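Local atomic coordinates of putative hexose oxidase (Nonomuraea sp. ATCC 39727, PDB entry 5AWV), a protein that binds FAD and probably oxidises the sugar portion of teicoplanin-type glycopeptide antibiotics as a hexose oxidase. Residues A[62-67]-A[71-76]. Sequence-based numbering, arbitrary orientation.
Sequences HLVGST and ADAVEE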
loop_
_atom_site.group_PDB
_atom_site.type_symbol
_atom_site.label_atom_id
_atom_site.label_comp_id
_atom_site.label_asym_id
_atom_site.label_seq_id
_atom_site.Cartn_x
_atom_site.Cartn_y
_atom_site.Cartn_z
ATOM N N HIS A 62 1.467 1.270 -21.038
ATOM C CA HIS A 62 0.189 0.839 -21.524
ATOM C C HIS A 62 -0.887 1.147 -20.502
ATOM O O HIS A 62 -0.960 0.514 -19.394
ATOM C CB HIS A 62 0.314 -0.663 -21.793
ATOM C CG HIS A 62 -0.497 -1.172 -22.922
ATOM N ND1 HIS A 62 -0.219 -2.372 -23.548
ATOM C CD2 HIS A 62 -1.624 -0.694 -23.500
ATOM C CE1 HIS A 62 -1.125 -2.589 -24.483
ATOM N NE2 HIS A 62 -1.994 -1.593 -24.465
ATOM N N LEU A 63 -1.709 2.129 -20.852
ATOM C CA LEU A 63 -2.901 2.452 -20.063
ATOM C C LEU A 63 -4.021 1.552 -20.418
ATOM O O LEU A 63 -4.346 1.410 -21.613
ATOM C CB LEU A 63 -3.348 3.894 -20.359
ATOM C CG LEU A 63 -2.492 4.955 -19.721
ATOM C CD1 LEU A 63 -2.772 6.344 -20.309
ATOM C CD2 LEU A 63 -2.635 5.020 -18.190
ATOM N N VAL A 64 -4.612 0.918 -19.406
ATOM C CA VAL A 64 -5.616 -0.049 -19.625
ATOM C C VAL A 64 -6.891 0.284 -18.805
ATOM O O VAL A 64 -6.809 0.614 -17.648
ATOM C CB VAL A 64 -5.099 -1.457 -19.265
ATOM C CG1 VAL A 64 -4.006 -1.888 -20.213
ATOM C CG2 VAL A 64 -4.608 -1.540 -17.809
ATOM N N GLY A 65 -8.046 0.173 -19.435
ATOM C CA GLY A 65 -9.354 0.501 -18.851
ATOM C C GLY A 65 -10.290 -0.642 -18.647
ATOM O O GLY A 65 -11.428 -0.439 -18.208
ATOM N N SER A 66 -9.804 -1.885 -18.865
ATOM C CA SER A 66 -10.594 -3.070 -18.601
ATOM C C SER A 66 -9.769 -4.316 -18.423
ATOM O O SER A 66 -8.666 -4.330 -18.824
ATOM C CB SER A 66 -11.581 -3.344 -19.762
ATOM O OG SER A 66 -10.886 -3.885 -20.899
ATOM N N THR A 67 -10.387 -5.359 -17.882
ATOM C CA THR A 67 -9.705 -6.671 -17.659
ATOM C C THR A 67 -9.232 -7.215 -19.006
ATOM O O THR A 67 -8.077 -7.672 -19.139
ATOM C CB THR A 67 -10.628 -7.630 -16.939
ATOM O OG1 THR A 67 -10.917 -7.073 -15.675
ATOM C CG2 THR A 67 -10.013 -9.004 -16.770
ATOM N N ALA A 71 -5.435 -8.235 -20.158
ATOM C CA ALA A 71 -5.076 -9.535 -20.780
ATOM C C ALA A 71 -4.361 -9.347 -22.114
ATOM O O ALA A 71 -3.281 -9.942 -22.331
ATOM C CB ALA A 71 -6.258 -10.387 -20.945
ATOM N N ASP A 72 -4.857 -8.455 -22.963
ATOM C CA ASP A 72 -4.131 -8.138 -24.250
ATOM C C ASP A 72 -2.756 -7.525 -24.046
ATOM O O ASP A 72 -1.772 -7.809 -24.790
ATOM C CB ASP A 72 -4.936 -7.231 -25.218
ATOM C CG ASP A 72 -6.355 -7.764 -25.506
ATOM O OD1 ASP A 72 -6.528 -9.012 -25.545
ATOM O OD2 ASP A 72 -7.303 -6.932 -25.688
ATOM N N ALA A 73 -2.653 -6.630 -23.063
ATOM C CA ALA A 73 -1.387 -5.953 -22.803
ATOM C C ALA A 73 -0.364 -6.958 -22.243
ATOM O O ALA A 73 0.745 -6.954 -22.683
ATOM C CB ALA A 73 -1.578 -4.780 -21.853
ATOM N N VAL A 74 -0.781 -7.832 -21.342
ATOM C CA VAL A 74 0.072 -8.897 -20.824
ATOM C C VAL A 74 0.564 -9.803 -21.983
ATOM O O VAL A 74 1.777 -9.932 -22.174
ATOM C CB VAL A 74 -0.674 -9.712 -19.773
ATOM C CG1 VAL A 74 0.120 -10.946 -19.402
ATOM C CG2 VAL A 74 -0.804 -8.846 -18.462
ATOM N N GLU A 75 -0.381 -10.292 -22.794
ATOM C CA GLU A 75 -0.055 -11.177 -23.953
ATOM C C GLU A 75 0.923 -10.557 -24.913
ATOM O O GLU A 75 1.836 -11.207 -25.405
ATOM C CB GLU A 75 -1.318 -11.615 -24.704
ATOM C CG GLU A 75 -1.420 -13.121 -25.070
ATOM C CD GLU A 75 -2.868 -13.655 -24.873
ATOM O OE1 GLU A 75 -3.097 -14.863 -24.803
ATOM O OE2 GLU A 75 -3.824 -12.875 -24.706
ATOM N N GLU A 76 0.746 -9.286 -25.205
ATOM C CA GLU A 76 1.715 -8.565 -25.972
ATOM C C GLU A 76 3.160 -8.562 -25.453
ATOM O O GLU A 76 4.118 -8.694 -26.249
ATOM C CB GLU A 76 1.242 -7.131 -26.232
ATOM C CG GLU A 76 2.195 -6.426 -27.183
ATOM C CD GLU A 76 1.682 -5.104 -27.736
ATOM O OE1 GLU A 76 2.559 -4.365 -28.236
ATOM O OE2 GLU A 76 0.451 -4.795 -27.654
HETATM O O HOH W 1 1.632 -4.300 -23.691
#
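H62 and A73 illustrate how a strand packs against the helix that follows it, a flat ring set against one methyl group. CB of H62 points toward the helix. CG of H62 already lies 3.9 Å from CB of A73, and ND1 of H62 approaches that methyl most closely, at 3.2 Å. CE1 of H62 follows at 3.5 Å from CB of A73, while NE2 remains more distant. The ring meets the methyl obliquely. At its edge, in the ring plane, a water hydrogen-bonds with ND1 of H62 (2.7 Å) and donates to O of A73, thus tying the imidazole to the helix backbone. This strand-to-helix step belongs to the FAD_PCMH-type FAD-binding domain: strand 60-63 turns through 64-66 into helix 67-80, whose A73 and V74 meet I106 of the small mixed sheet while A71 and V74 reach V185 of the neighbouring antiparallel sheet. V64 shares the same methyl, its CG1 lying 4.1 Å from CB of A73. With CG anti to the backbone N (chi1 -173°) and the chain extended beyond, E76 brings OE2 only within 4.2 Å of CE1 of H62, too far for a bond; its OE1 forms a salt bridge to K34. S66 caps the helix start through OG to N of Q69, and the first turn closes with a nearly straight bond from N of A71 to O of T67 (2.9 Å, 174°).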